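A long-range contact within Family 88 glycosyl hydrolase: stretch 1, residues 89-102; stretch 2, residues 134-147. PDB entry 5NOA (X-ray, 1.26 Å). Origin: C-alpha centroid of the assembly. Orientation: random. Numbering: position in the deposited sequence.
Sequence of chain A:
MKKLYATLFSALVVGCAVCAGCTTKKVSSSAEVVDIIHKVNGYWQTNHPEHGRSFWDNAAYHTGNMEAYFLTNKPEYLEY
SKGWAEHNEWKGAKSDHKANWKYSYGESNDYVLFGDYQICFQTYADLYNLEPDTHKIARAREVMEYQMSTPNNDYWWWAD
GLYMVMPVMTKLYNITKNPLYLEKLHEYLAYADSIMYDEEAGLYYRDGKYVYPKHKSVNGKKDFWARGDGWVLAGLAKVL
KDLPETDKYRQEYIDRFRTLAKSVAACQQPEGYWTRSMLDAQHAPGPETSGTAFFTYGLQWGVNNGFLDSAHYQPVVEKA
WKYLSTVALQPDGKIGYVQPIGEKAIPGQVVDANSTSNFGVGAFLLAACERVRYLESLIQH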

# COMPACT_ATOMS: atom_id res chain seq x y z
N GLU A 89 -19.68 9.71 -3.37
CA GLU A 89 -20.22 10.73 -2.49
C GLU A 89 -19.26 11.09 -1.34
O GLU A 89 -19.68 11.45 -0.27
N TRP A 90 -17.95 10.95 -1.59
CA TRP A 90 -16.98 11.29 -0.56
C TRP A 90 -17.16 10.44 0.71
O TRP A 90 -16.88 10.90 1.82
N LYS A 91 -17.63 9.20 0.53
CA LYS A 91 -17.85 8.25 1.62
C LYS A 91 -17.20 6.93 1.29
O LYS A 91 -16.92 6.63 0.11
N GLY A 92 -16.98 6.13 2.32
CA GLY A 92 -16.70 4.71 2.19
C GLY A 92 -18.02 3.97 2.27
O GLY A 92 -18.96 4.27 1.55
N ALA A 93 -18.11 3.00 3.17
CA ALA A 93 -19.41 2.34 3.42
C ALA A 93 -20.42 3.38 3.91
O ALA A 93 -20.06 4.30 4.63
N LYS A 94 -21.68 3.26 3.52
CA LYS A 94 -22.64 4.36 3.65
C LYS A 94 -23.52 4.38 4.88
O LYS A 94 -24.24 5.35 5.09
N SER A 95 -23.51 3.32 5.71
CA SER A 95 -24.51 3.26 6.79
C SER A 95 -24.36 4.41 7.77
O SER A 95 -23.25 4.73 8.20
N ASP A 96 -25.50 4.97 8.20
CA ASP A 96 -25.55 5.94 9.30
C ASP A 96 -25.99 5.32 10.65
O ASP A 96 -26.18 6.06 11.66
N HIS A 97 -26.11 4.00 10.69
CA HIS A 97 -26.61 3.31 11.87
C HIS A 97 -25.39 2.75 12.62
O HIS A 97 -24.95 1.61 12.44
N LYS A 98 -24.84 3.60 13.49
CA LYS A 98 -23.59 3.30 14.18
C LYS A 98 -23.66 2.00 14.95
O LYS A 98 -22.65 1.31 15.02
N ALA A 99 -24.82 1.65 15.50
CA ALA A 99 -24.93 0.36 16.23
C ALA A 99 -24.67 -0.86 15.33
O ALA A 99 -24.36 -1.94 15.82
N ASN A 100 -24.90 -0.74 14.04
CA ASN A 100 -24.66 -1.81 13.08
C ASN A 100 -23.27 -1.74 12.50
O ASN A 100 -22.95 -2.63 11.72
N TRP A 101 -22.44 -0.73 12.85
CA TRP A 101 -21.12 -0.63 12.23
C TRP A 101 -20.21 -1.76 12.66
O TRP A 101 -20.12 -2.09 13.82
N LYS A 102 -19.56 -2.35 11.66
CA LYS A 102 -18.71 -3.53 11.83
C LYS A 102 -17.33 -3.31 11.26
O LYS A 102 -17.12 -2.46 10.39
N THR A 134 -15.08 21.45 3.08
CA THR A 134 -15.49 20.65 4.26
C THR A 134 -16.09 19.30 3.91
O THR A 134 -15.78 18.27 4.52
N HIS A 135 -16.93 19.27 2.86
CA HIS A 135 -17.66 18.03 2.57
C HIS A 135 -16.73 16.91 2.14
O HIS A 135 -17.08 15.75 2.30
N LYS A 136 -15.56 17.22 1.60
CA LYS A 136 -14.70 16.17 1.08
C LYS A 136 -14.20 15.21 2.16
O LYS A 136 -13.98 14.03 1.87
N ILE A 137 -13.98 15.74 3.37
CA ILE A 137 -13.46 14.96 4.48
C ILE A 137 -14.47 14.80 5.62
O ILE A 137 -14.15 14.26 6.67
N ALA A 138 -15.71 15.23 5.41
CA ALA A 138 -16.72 15.15 6.48
C ALA A 138 -16.93 13.71 6.94
O ALA A 138 -16.94 13.43 8.14
N ARG A 139 -17.14 12.83 5.97
CA ARG A 139 -17.37 11.44 6.32
C ARG A 139 -16.10 10.84 6.93
O ARG A 139 -16.18 10.09 7.91
N ALA A 140 -14.93 11.11 6.34
CA ALA A 140 -13.69 10.56 6.88
C ALA A 140 -13.55 10.92 8.36
O ALA A 140 -13.23 10.09 9.20
N ARG A 141 -13.79 12.20 8.66
CA ARG A 141 -13.66 12.64 10.04
C ARG A 141 -14.73 12.02 10.95
O ARG A 141 -14.43 11.61 12.06
N GLU A 142 -15.97 11.95 10.48
CA GLU A 142 -17.05 11.39 11.29
C GLU A 142 -16.71 9.95 11.67
O GLU A 142 -16.81 9.56 12.82
N VAL A 143 -16.28 9.18 10.69
CA VAL A 143 -15.99 7.78 10.91
C VAL A 143 -14.78 7.60 11.79
O VAL A 143 -14.84 6.85 12.79
N MET A 144 -13.67 8.26 11.46
CA MET A 144 -12.47 8.00 12.25
C MET A 144 -12.56 8.54 13.67
O MET A 144 -12.08 7.92 14.60
N GLU A 145 -13.22 9.69 13.83
CA GLU A 145 -13.41 10.26 15.16
C GLU A 145 -14.35 9.40 16.01
O GLU A 145 -14.10 9.24 17.20
N TYR A 146 -15.40 8.81 15.42
CA TYR A 146 -16.19 7.85 16.16
C TYR A 146 -15.33 6.63 16.53
O TYR A 146 -15.29 6.19 17.68
N GLN A 147 -14.60 6.08 15.57
CA GLN A 147 -13.75 4.94 15.85
C GLN A 147 -12.80 5.22 17.01
O GLN A 147 -12.66 4.41 17.92

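A single arginine of the helix, Arg139, gathers in the loop packed against it, binding two backbone carbonyls through one nitrogen. Its CA-to-CB bond points toward the loop, and with chi1 t, chi2 p and chi3 t the buried side chain brings its guanidinium edge to the loop backbone. Arg139 NH2 donates to Ala93 O (2.9 Å) and, almost linearly, to Ser95 O (2.8 Å). Arg139 NH1 forms a salt bridge with Asp96 OD1 (3.1 Å), whose hydrogen bond is weak, and another within the helix with Glu142 OE1 (3.0 Å). The remaining nitrogen, Arg139 NE, donates to water 3 (2.9 Å), which in turn donates to Ala93 O (2.7 Å) and accepts from Gly92 N (3.0 Å). Trp101 CH2 lies over one face of the guanidinium, while Trp101 NE1 donates to Ser95 O (3.0 Å), so arginine and tryptophan share that carbonyl.

Against His135 and Lys136, Trp90 (chi1 m, chi2 88°) points inward and offers one ring face to two residues. Lys136 CG sits 3.5 Å from the centroid of the Trp90 six-membered ring, nearly along the normal, a CH-pi contact made by the extended aliphatic chain. His135, chi1 p, turns its edge to the five-membered ring, with His135 CD2 3.7 Å from Trp90 CD1. Two waters link Trp90 O to the first helical turns: water 1 also contacts Lys136 O and Ala140 N, and water 2 His135 O and Arg139 N.

Farther along, Trp101 (chi1 m) and Tyr146 (chi1 t) both point inward and meet obliquely, Trp101 CZ3 lying 3.7 Å from Tyr146 CD2; Val143 CG2 approaches Trp101 CH2 at 4.2 Å. Lys98, chi1 m, lays CD over the Tyr146 face, 3.9 Å from the ring centroid, and Lys98 NZ makes a long salt bridge to Glu142 OE2 (3.9 Å).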

# COMPACT_ATOMS: atom_id res chain seq x y z
CB GLU A 89 -21.59 10.30 -1.92
CG GLU A 89 -22.64 9.88 -2.93
CD GLU A 89 -23.98 9.51 -2.28
OE1 GLU A 89 -24.53 8.45 -2.63
OE2 GLU A 89 -24.50 10.27 -1.43
CB TRP A 90 -16.95 12.82 -0.26
CG TRP A 90 -16.76 13.60 -1.52
CD1 TRP A 90 -17.73 14.04 -2.38
CD2 TRP A 90 -15.52 14.01 -2.09
NE1 TRP A 90 -17.16 14.69 -3.44
CE2 TRP A 90 -15.80 14.71 -3.28
CE3 TRP A 90 -14.18 13.88 -1.69
CZ2 TRP A 90 -14.80 15.27 -4.09
CZ3 TRP A 90 -13.21 14.44 -2.49
CH2 TRP A 90 -13.51 15.12 -3.67
CB LYS A 91 -19.35 8.02 1.85
CG LYS A 91 -20.13 9.24 2.31
CD LYS A 91 -21.61 8.93 2.45
CE LYS A 91 -22.33 10.16 2.92
NZ LYS A 91 -23.76 9.85 3.11
CB ALA A 93 -19.19 1.23 4.41
CB LYS A 94 -23.50 4.44 2.37
CG LYS A 94 -22.72 4.66 1.10
CD LYS A 94 -23.62 4.57 -0.12
CE LYS A 94 -22.93 4.73 -1.50
NZ LYS A 94 -22.31 6.00 -1.61
CB SER A 95 -24.33 1.99 7.58
OG SER A 95 -25.13 2.00 8.74
CB ASP A 96 -26.43 7.13 8.92
CG ASP A 96 -25.75 8.05 7.90
OD1 ASP A 96 -24.52 8.15 7.89
OD2 ASP A 96 -26.46 8.68 7.09
CB HIS A 97 -27.51 2.14 11.43
CG HIS A 97 -28.29 1.47 12.55
ND1 HIS A 97 -28.60 2.02 13.77
CD2 HIS A 97 -28.79 0.22 12.56
CE1 HIS A 97 -29.31 1.15 14.46
NE2 HIS A 97 -29.40 0.03 13.77
CB LYS A 98 -23.16 4.43 15.09
CG LYS A 98 -22.70 5.66 14.32
CD LYS A 98 -22.03 6.65 15.24
CE LYS A 98 -21.66 7.92 14.52
NZ LYS A 98 -22.81 8.85 14.60
CB ALA A 99 -26.29 0.24 16.91
CB ASN A 100 -25.71 -1.80 11.94
CG ASN A 100 -26.98 -2.58 12.29
OD1 ASN A 100 -27.28 -2.83 13.45
ND2 ASN A 100 -27.73 -2.93 11.27
CB TRP A 101 -20.40 0.70 12.50
CG TRP A 101 -21.06 1.92 11.84
CD1 TRP A 101 -22.15 1.92 11.02
CD2 TRP A 101 -20.57 3.25 11.87
NE1 TRP A 101 -22.41 3.20 10.60
CE2 TRP A 101 -21.44 4.02 11.09
CE3 TRP A 101 -19.48 3.88 12.50
CZ2 TRP A 101 -21.25 5.39 10.89
CZ3 TRP A 101 -19.29 5.24 12.30
CH2 TRP A 101 -20.18 5.99 11.53
CB LYS A 102 -19.39 -4.76 11.22
CG LYS A 102 -20.72 -5.13 11.94
CD LYS A 102 -21.51 -6.24 11.27
CE LYS A 102 -22.86 -6.48 11.91
NZ LYS A 102 -23.80 -5.38 11.60
CB THR A 134 -16.57 21.43 5.07
OG1 THR A 134 -16.07 22.71 5.39
CG2 THR A 134 -16.93 20.73 6.36
CB HIS A 135 -18.75 18.23 1.51
CG HIS A 135 -18.25 18.37 0.10
ND1 HIS A 135 -17.84 19.57 -0.43
CD2 HIS A 135 -18.09 17.44 -0.88
CE1 HIS A 135 -17.46 19.39 -1.69
NE2 HIS A 135 -17.60 18.11 -1.99
CB LYS A 136 -13.54 16.82 0.33
CG LYS A 136 -14.01 17.50 -0.94
CD LYS A 136 -12.88 18.19 -1.71
CE LYS A 136 -13.41 18.91 -2.94
NZ LYS A 136 -12.39 19.75 -3.60
CB ILE A 137 -12.13 15.50 5.01
CG1 ILE A 137 -12.26 16.92 5.52
CG2 ILE A 137 -11.06 15.37 3.94
CD1 ILE A 137 -11.05 17.39 6.27
CB ALA A 138 -18.01 15.80 6.00
CB ARG A 139 -17.86 10.62 5.15
CG ARG A 139 -18.10 9.15 5.51
CD ARG A 139 -19.21 8.97 6.46
NE ARG A 139 -19.63 7.59 6.46
CZ ARG A 139 -20.72 7.11 7.06
NH1 ARG A 139 -21.47 7.87 7.83
NH2 ARG A 139 -21.07 5.84 6.90
CB ALA A 140 -12.51 11.08 6.11
CB ARG A 141 -13.75 14.17 10.14
CG ARG A 141 -12.51 14.93 9.65
CD ARG A 141 -12.60 16.42 9.94
NE ARG A 141 -12.83 16.52 11.37
CZ ARG A 141 -13.50 17.46 11.99
NH1 ARG A 141 -13.90 18.56 11.36
NH2 ARG A 141 -13.77 17.31 13.28
CB GLU A 142 -18.37 11.41 10.50
CG GLU A 142 -19.52 10.77 11.26
CD GLU A 142 -20.76 10.48 10.42
OE1 GLU A 142 -20.71 10.43 9.16
OE2 GLU A 142 -21.82 10.26 11.07
CB VAL A 143 -15.80 7.06 9.55
CG1 VAL A 143 -15.24 5.67 9.75
CG2 VAL A 143 -17.12 7.01 8.79
CB MET A 144 -11.21 8.56 11.55
CG MET A 144 -10.92 8.00 10.16
SD MET A 144 -11.15 6.21 9.95
CE MET A 144 -9.94 5.55 11.09
CB GLU A 145 -13.76 11.74 15.07
CG GLU A 145 -12.56 12.51 14.49
CD GLU A 145 -12.82 13.90 13.91
OE1 GLU A 145 -13.90 14.49 14.19
OE2 GLU A 145 -11.93 14.41 13.16
CB TYR A 146 -17.41 7.39 15.37
CG TYR A 146 -18.13 6.27 16.10
CD1 TYR A 146 -18.89 6.55 17.24
CD2 TYR A 146 -18.00 4.95 15.71
CE1 TYR A 146 -19.48 5.53 17.96
CE2 TYR A 146 -18.62 3.93 16.41
CZ TYR A 146 -19.35 4.21 17.53
OH TYR A 146 -19.96 3.20 18.23
CB GLN A 147 -12.98 4.55 14.61
CG GLN A 147 -12.13 3.31 14.74
CD GLN A 147 -11.59 2.86 13.41
OE1 GLN A 147 -12.29 2.91 12.41
NE2 GLN A 147 -10.35 2.39 13.42
O HOH W 1 -14.75 11.89 3.48
O HOH W 2 -17.76 13.27 3.12
O HOH W 3 -17.79 5.72 5.14